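Quinone reductase (Klebsiella pneumoniae subsp. pneumoniae, PDB 4GI5) binds FAD and probably acts as an NAD(P)H dehydrogenase that reduces quinones. Local coordinates at residues B[110-122]-B[163-175]. Numbering follows the deposited sequence.
Sequences LLWADTVIFQFPL and TFVGKRAMLIVTA. With FAD (flavin-adenine dinucleotide), chain H.
The ammonium group of K167 is held by three backbone carbonyls where helix 101-112 ends: its NZ lies 2.7 Å from A113 O, 3.0 Å from L111 O and, in a weak bond, 3.2 Å from L110 O. A113 O receives it almost head-on, whereas at L111 O it sits well above the carbonyl plane. The partial negative charge of carbonyls at a helix C-terminus probably favours a lysine here; its chain is extended as far as CE and turns only at the last torsion (chi4 -72°), bringing NZ over the helix end.

Beyond this helix end, strands 115-121 and 168-174 run parallel, joined by a ladder of backbone hydrogen bonds from R168 N to D114 O through L122 N to T174 O. On one face, I117 CG2 presses tightly on I172 CD1 at 3.5 Å, two beta-branched residues well suited to a strand. On the other, F120 has its CG between backbone N and carbonyl carbon (chi1 58°), which swings the ring over its neighbour: V173 CG2 makes a CH-pi contact with the ring face, 28° off the normal, while L171 CD2 meets the ring edge. L171 also packs against helix 196-204.

At the C-terminal ends the strands meet the cofactor. FAD O2' donates to L122 O at 2.8 Å, and T174 OG1 is hydrogen-bonded to FAD O4' at 2.8 Å; a small hydroxyl fits close to the ribityl chain, and the side-chain amide of N38 is a second partner of T174 OG1. Strand 115-121 is the central strand of the parallel five-stranded sheet, order 2-1-3-4-5, and 168-174 its neighbour, in a flavodoxin-like fold with the flavin bound at the C-terminal ends of the strands.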
loop_
_atom_site.group_PDB
_atom_site.type_symbol
_atom_site.label_atom_id
_atom_site.label_comp_id
_atom_site.label_asym_id
_atom_site.label_seq_id
_atom_site.Cartn_x
_atom_site.Cartn_y
_atom_site.Cartn_z
ATOM N N LEU B 110 16.134 -13.848 2.390
ATOM C CA LEU B 110 15.978 -13.435 1.039
ATOM C C LEU B 110 17.214 -13.822 0.212
ATOM O O LEU B 110 17.076 -14.197 -0.927
ATOM C CB LEU B 110 15.817 -11.892 1.013
ATOM C CG LEU B 110 14.445 -11.440 1.469
ATOM C CD1 LEU B 110 14.502 -9.957 1.795
ATOM C CD2 LEU B 110 13.420 -11.647 0.390
ATOM N N LEU B 111 18.390 -13.596 0.758
ATOM C CA LEU B 111 19.626 -14.015 0.032
ATOM C C LEU B 111 19.696 -15.523 -0.211
ATOM O O LEU B 111 20.111 -15.968 -1.293
ATOM C CB LEU B 111 20.861 -13.507 0.758
ATOM C CG LEU B 111 21.050 -11.968 0.834
ATOM C CD1 LEU B 111 22.244 -11.597 1.668
ATOM C CD2 LEU B 111 21.113 -11.356 -0.536
ATOM N N TRP B 112 19.187 -16.308 0.736
ATOM C CA TRP B 112 19.115 -17.766 0.595
ATOM C C TRP B 112 18.188 -18.226 -0.469
ATOM O O TRP B 112 18.428 -19.198 -1.202
ATOM C CB TRP B 112 18.724 -18.303 1.998
ATOM C CG TRP B 112 18.308 -19.760 2.038
ATOM C CD1 TRP B 112 19.149 -20.877 2.246
ATOM C CD2 TRP B 112 16.984 -20.277 1.897
ATOM N NE1 TRP B 112 18.406 -22.027 2.220
ATOM C CE2 TRP B 112 17.080 -21.722 2.003
ATOM C CE3 TRP B 112 15.734 -19.693 1.752
ATOM C CZ2 TRP B 112 15.976 -22.552 1.882
ATOM C CZ3 TRP B 112 14.624 -20.530 1.571
ATOM C CH2 TRP B 112 14.733 -21.955 1.699
ATOM N N ALA B 113 16.998 -17.574 -0.571
ATOM C CA ALA B 113 15.962 -17.990 -1.480
ATOM C C ALA B 113 16.224 -17.781 -2.946
ATOM O O ALA B 113 16.819 -16.787 -3.354
ATOM C CB ALA B 113 14.608 -17.288 -1.106
ATOM N N ASP B 114 15.734 -18.722 -3.768
ATOM C CA ASP B 114 15.655 -18.560 -5.211
ATOM C C ASP B 114 14.299 -17.944 -5.608
ATOM O O ASP B 114 14.184 -17.359 -6.669
ATOM C CB ASP B 114 15.582 -20.004 -5.923
ATOM C CG ASP B 114 16.806 -20.813 -5.700
ATOM O OD1 ASP B 114 17.884 -20.198 -5.936
ATOM O OD2 ASP B 114 16.717 -21.987 -5.232
ATOM N N THR B 115 13.254 -18.222 -4.815
ATOM C CA THR B 115 11.904 -17.819 -5.128
ATOM C C THR B 115 11.251 -17.335 -3.844
ATOM O O THR B 115 11.398 -17.946 -2.762
ATOM C CB THR B 115 11.083 -19.047 -5.633
ATOM O OG1 THR B 115 11.643 -19.508 -6.895
ATOM C CG2 THR B 115 9.677 -18.658 -5.954
ATOM N N VAL B 116 10.588 -16.213 -3.918
ATOM C CA VAL B 116 9.997 -15.581 -2.765
ATOM C C VAL B 116 8.524 -15.343 -3.038
ATOM O O VAL B 116 8.157 -14.720 -4.064
ATOM C CB VAL B 116 10.651 -14.238 -2.457
ATOM C CG1 VAL B 116 10.102 -13.602 -1.173
ATOM C CG2 VAL B 116 12.144 -14.420 -2.231
ATOM N N ILE B 117 7.664 -15.851 -2.169
ATOM C CA ILE B 117 6.250 -15.758 -2.347
ATOM C C ILE B 117 5.671 -14.919 -1.200
ATOM O O ILE B 117 6.061 -15.096 -0.052
ATOM C CB ILE B 117 5.542 -17.131 -2.339
ATOM C CG1 ILE B 117 6.069 -17.965 -3.484
ATOM C CG2 ILE B 117 4.020 -16.973 -2.418
ATOM C CD1 ILE B 117 5.634 -19.418 -3.473
ATOM N N PHE B 118 4.857 -13.914 -1.535
ATOM C CA PHE B 118 4.188 -13.064 -0.546
ATOM C C PHE B 118 2.718 -13.443 -0.549
ATOM O O PHE B 118 2.015 -13.277 -1.566
ATOM C CB PHE B 118 4.312 -11.563 -0.894
ATOM C CG PHE B 118 5.735 -11.073 -0.918
ATOM C CD1 PHE B 118 6.595 -11.348 -1.964
ATOM C CD2 PHE B 118 6.203 -10.368 0.166
ATOM C CE1 PHE B 118 7.920 -10.861 -1.936
ATOM C CE2 PHE B 118 7.490 -9.859 0.146
ATOM C CZ PHE B 118 8.309 -10.139 -0.835
ATOM N N GLN B 119 2.204 -13.883 0.612
ATOM C CA GLN B 119 0.860 -14.318 0.713
ATOM C C GLN B 119 0.107 -13.494 1.760
ATOM O O GLN B 119 0.561 -13.355 2.884
ATOM C CB GLN B 119 0.752 -15.785 1.157
ATOM C CG GLN B 119 -0.620 -16.281 1.187
ATOM C CD GLN B 119 -0.783 -17.596 1.861
ATOM O OE1 GLN B 119 0.139 -18.398 1.911
ATOM N NE2 GLN B 119 -1.997 -17.820 2.357
ATOM N N PHE B 120 -1.012 -12.908 1.306
ATOM C CA PHE B 120 -1.804 -12.005 2.128
ATOM C C PHE B 120 -3.223 -11.826 1.645
ATOM O O PHE B 120 -3.497 -11.922 0.466
ATOM C CB PHE B 120 -1.118 -10.639 2.254
ATOM C CG PHE B 120 -0.867 -9.948 0.945
ATOM C CD1 PHE B 120 0.288 -10.213 0.249
ATOM C CD2 PHE B 120 -1.752 -8.989 0.437
ATOM C CE1 PHE B 120 0.541 -9.623 -0.960
ATOM C CE2 PHE B 120 -1.463 -8.302 -0.732
ATOM C CZ PHE B 120 -0.339 -8.671 -1.475
ATOM N N PRO B 121 -4.174 -11.578 2.575
ATOM C CA PRO B 121 -5.483 -11.048 2.170
ATOM C C PRO B 121 -5.303 -9.603 1.700
ATOM O O PRO B 121 -4.517 -8.849 2.297
ATOM C CB PRO B 121 -6.299 -11.092 3.474
ATOM C CG PRO B 121 -5.219 -10.889 4.518
ATOM C CD PRO B 121 -3.981 -11.543 4.041
ATOM N N LEU B 122 -6.042 -9.230 0.685
ATOM C CA LEU B 122 -6.113 -7.834 0.254
ATOM C C LEU B 122 -6.867 -7.050 1.272
ATOM O O LEU B 122 -8.061 -7.319 1.531
ATOM C CB LEU B 122 -6.745 -7.790 -1.164
ATOM C CG LEU B 122 -6.512 -6.445 -1.851
ATOM C CD1 LEU B 122 -5.065 -6.172 -2.174
ATOM C CD2 LEU B 122 -7.351 -6.476 -3.095
ATOM N N THR B 163 19.838 -6.374 -5.818
ATOM C CA THR B 163 20.241 -7.486 -4.999
ATOM C C THR B 163 19.535 -8.744 -5.337
ATOM O O THR B 163 20.119 -9.831 -5.182
ATOM C CB THR B 163 20.102 -7.097 -3.493
ATOM O OG1 THR B 163 20.961 -5.988 -3.277
ATOM C CG2 THR B 163 20.501 -8.198 -2.551
ATOM N N PHE B 164 18.289 -8.671 -5.857
ATOM C CA PHE B 164 17.482 -9.830 -6.074
ATOM C C PHE B 164 17.490 -10.377 -7.503
ATOM O O PHE B 164 16.730 -11.259 -7.846
ATOM C CB PHE B 164 16.035 -9.692 -5.516
ATOM C CG PHE B 164 15.986 -9.166 -4.065
ATOM C CD1 PHE B 164 16.884 -9.613 -3.103
ATOM C CD2 PHE B 164 14.994 -8.278 -3.696
ATOM C CE1 PHE B 164 16.904 -9.092 -1.828
ATOM C CE2 PHE B 164 14.915 -7.838 -2.406
ATOM C CZ PHE B 164 15.894 -8.185 -1.463
ATOM N N VAL B 165 18.364 -9.839 -8.341
ATOM C CA VAL B 165 18.480 -10.339 -9.711
ATOM C C VAL B 165 18.755 -11.858 -9.678
ATOM O O VAL B 165 19.587 -12.322 -8.873
ATOM C CB VAL B 165 19.615 -9.636 -10.477
ATOM C CG1 VAL B 165 19.828 -10.325 -11.837
ATOM C CG2 VAL B 165 19.218 -8.274 -10.807
ATOM N N GLY B 166 18.078 -12.573 -10.534
ATOM C CA GLY B 166 18.200 -14.038 -10.562
ATOM C C GLY B 166 17.171 -14.744 -9.739
ATOM O O GLY B 166 17.125 -16.007 -9.718
ATOM N N LYS B 167 16.398 -13.979 -8.941
ATOM C CA LYS B 167 15.386 -14.623 -8.071
ATOM C C LYS B 167 14.070 -14.318 -8.682
ATOM O O LYS B 167 13.927 -13.375 -9.475
ATOM C CB LYS B 167 15.388 -14.053 -6.627
ATOM C CG LYS B 167 16.704 -14.146 -5.926
ATOM C CD LYS B 167 16.710 -13.597 -4.516
ATOM C CE LYS B 167 18.113 -13.450 -3.918
ATOM N NZ LYS B 167 18.633 -14.792 -3.622
ATOM N N ARG B 168 13.052 -15.110 -8.335
ATOM C CA ARG B 168 11.648 -14.938 -8.834
ATOM C C ARG B 168 10.790 -14.621 -7.601
ATOM O O ARG B 168 11.101 -15.016 -6.497
ATOM C CB ARG B 168 11.138 -16.235 -9.454
ATOM C CG ARG B 168 11.762 -16.479 -10.825
ATOM C CD ARG B 168 11.374 -17.892 -11.429
ATOM N NE ARG B 168 11.639 -17.684 -12.910
ATOM C CZ ARG B 168 10.827 -17.918 -13.956
ATOM N NH1 ARG B 168 9.633 -18.541 -13.854
ATOM N NH2 ARG B 168 11.242 -17.554 -15.166
ATOM N N ALA B 169 9.747 -13.851 -7.833
ATOM C CA ALA B 169 8.749 -13.477 -6.758
ATOM C C ALA B 169 7.361 -13.573 -7.325
ATOM O O ALA B 169 7.073 -13.403 -8.542
ATOM C CB ALA B 169 9.081 -12.051 -6.263
HETATM N N MSE B 170 6.383 -13.859 -6.480
HETATM C CA MSE B 170 4.975 -13.977 -6.892
HETATM C C MSE B 170 4.118 -13.573 -5.663
HETATM O O MSE B 170 4.514 -13.853 -4.520
HETATM C CB MSE B 170 4.656 -15.462 -7.123
HETATM C CG MSE B 170 3.276 -15.574 -7.631
HETATM SE SE MSE B 170 2.927 -17.546 -8.037
HETATM C CE MSE B 170 2.718 -18.363 -6.274
ATOM N N LEU B 171 2.988 -12.960 -5.903
ATOM C CA LEU B 171 2.017 -12.718 -4.868
ATOM C C LEU B 171 0.927 -13.800 -4.904
ATOM O O LEU B 171 0.472 -14.208 -5.976
ATOM C CB LEU B 171 1.331 -11.406 -5.185
ATOM C CG LEU B 171 2.181 -10.090 -5.341
ATOM C CD1 LEU B 171 1.356 -8.851 -5.542
ATOM C CD2 LEU B 171 3.097 -9.923 -4.177
ATOM N N ILE B 172 0.399 -14.126 -3.726
ATOM C CA ILE B 172 -0.803 -14.890 -3.587
ATOM C C ILE B 172 -1.743 -14.091 -2.744
ATOM O O ILE B 172 -1.475 -13.798 -1.618
ATOM C CB ILE B 172 -0.541 -16.249 -2.901
ATOM C CG1 ILE B 172 0.417 -17.118 -3.676
ATOM C CG2 ILE B 172 -1.876 -16.962 -2.727
ATOM C CD1 ILE B 172 0.843 -18.367 -2.860
ATOM N N VAL B 173 -2.797 -13.599 -3.328
ATOM C CA VAL B 173 -3.725 -12.653 -2.745
ATOM C C VAL B 173 -5.144 -13.174 -2.753
ATOM O O VAL B 173 -5.676 -13.648 -3.732
ATOM C CB VAL B 173 -3.727 -11.360 -3.583
ATOM C CG1 VAL B 173 -4.654 -10.298 -2.967
ATOM C CG2 VAL B 173 -2.277 -10.880 -3.709
ATOM N N THR B 174 -5.825 -13.029 -1.626
ATOM C CA THR B 174 -7.232 -13.295 -1.533
ATOM C C THR B 174 -8.012 -12.003 -1.366
ATOM O O THR B 174 -7.611 -11.172 -0.553
ATOM C CB THR B 174 -7.582 -14.214 -0.292
ATOM O OG1 THR B 174 -6.979 -13.667 0.877
ATOM C CG2 THR B 174 -7.016 -15.670 -0.440
ATOM N N ALA B 175 -9.098 -11.854 -2.091
ATOM C CA ALA B 175 -9.890 -10.637 -2.098
ATOM C C ALA B 175 -11.349 -10.950 -1.857
ATOM O O ALA B 175 -11.893 -11.978 -2.352
ATOM C CB ALA B 175 -9.698 -9.910 -3.435
HETATM P PA FAD H . -11.425 -16.104 6.457
HETATM O O1A FAD H . -10.528 -16.798 7.398
HETATM O O2A FAD H . -12.385 -15.072 6.820
HETATM O O5B FAD H . -12.317 -17.211 5.647
HETATM C C5B FAD H . -13.112 -16.955 4.472
HETATM C C4B FAD H . -13.994 -18.135 4.227
HETATM O O4B FAD H . -13.188 -19.194 3.760
HETATM C C3B FAD H . -14.789 -18.554 5.439
HETATM O O3B FAD H . -16.120 -18.720 4.972
HETATM C C2B FAD H . -14.134 -19.874 5.724
HETATM O O2B FAD H . -14.983 -20.797 6.455
HETATM C C1B FAD H . -13.676 -20.437 4.421
HETATM N N9A FAD H . -12.586 -21.429 4.627
HETATM C C8A FAD H . -11.462 -21.433 5.527
HETATM N N7A FAD H . -10.741 -22.525 5.421
HETATM C C5A FAD H . -11.499 -23.248 4.547
HETATM C C6A FAD H . -11.443 -24.612 4.021
HETATM N N6A FAD H . -10.384 -25.247 4.400
HETATM N N1A FAD H . -12.370 -25.086 3.118
HETATM C C2A FAD H . -13.369 -24.300 2.729
HETATM N N3A FAD H . -13.502 -23.013 3.230
HETATM C C4A FAD H . -12.601 -22.575 4.037
HETATM N N1 FAD H . -11.491 -7.226 -0.106
HETATM C C2 FAD H . -11.247 -6.624 -1.289
HETATM O O2 FAD H . -11.623 -7.159 -2.418
HETATM N N3 FAD H . -10.591 -5.411 -1.356
HETATM C C4 FAD H . -10.275 -4.712 -0.250
HETATM O O4 FAD H . -9.612 -3.668 -0.314
HETATM C C4X FAD H . -10.559 -5.326 1.019
HETATM N N5 FAD H . -10.193 -4.695 2.174
HETATM C C5X FAD H . -10.367 -5.356 3.420
HETATM C C6 FAD H . -9.936 -4.801 4.528
HETATM C C7 FAD H . -9.987 -5.471 5.748
HETATM C C7M FAD H . -9.479 -4.833 6.989
HETATM C C8 FAD H . -10.609 -6.741 5.809
HETATM C C8M FAD H . -10.738 -7.441 7.135
HETATM C C9 FAD H . -11.087 -7.328 4.680
HETATM C C9A FAD H . -10.952 -6.655 3.431
HETATM N N10 FAD H . -11.291 -7.265 2.243
HETATM C C10 FAD H . -11.098 -6.640 1.018
HETATM C "C1'" FAD H . -11.827 -8.633 2.197
HETATM C "C2'" FAD H . -10.612 -9.549 2.356
HETATM O "O2'" FAD H . -9.686 -9.570 1.266
HETATM C "C3'" FAD H . -11.067 -11.023 2.615
HETATM O "O3'" FAD H . -11.761 -10.940 3.886
HETATM C "C4'" FAD H . -9.910 -12.018 2.775
HETATM O "O4'" FAD H . -9.322 -12.228 1.532
HETATM C "C5'" FAD H . -10.460 -13.399 3.224
HETATM O "O5'" FAD H . -9.378 -14.221 3.521
HETATM P P FAD H . -9.231 -14.726 5.078
HETATM O O1P FAD H . -8.065 -15.635 5.118
HETATM O O2P FAD H . -9.245 -13.636 6.053
HETATM O O3P FAD H . -10.610 -15.566 5.139
#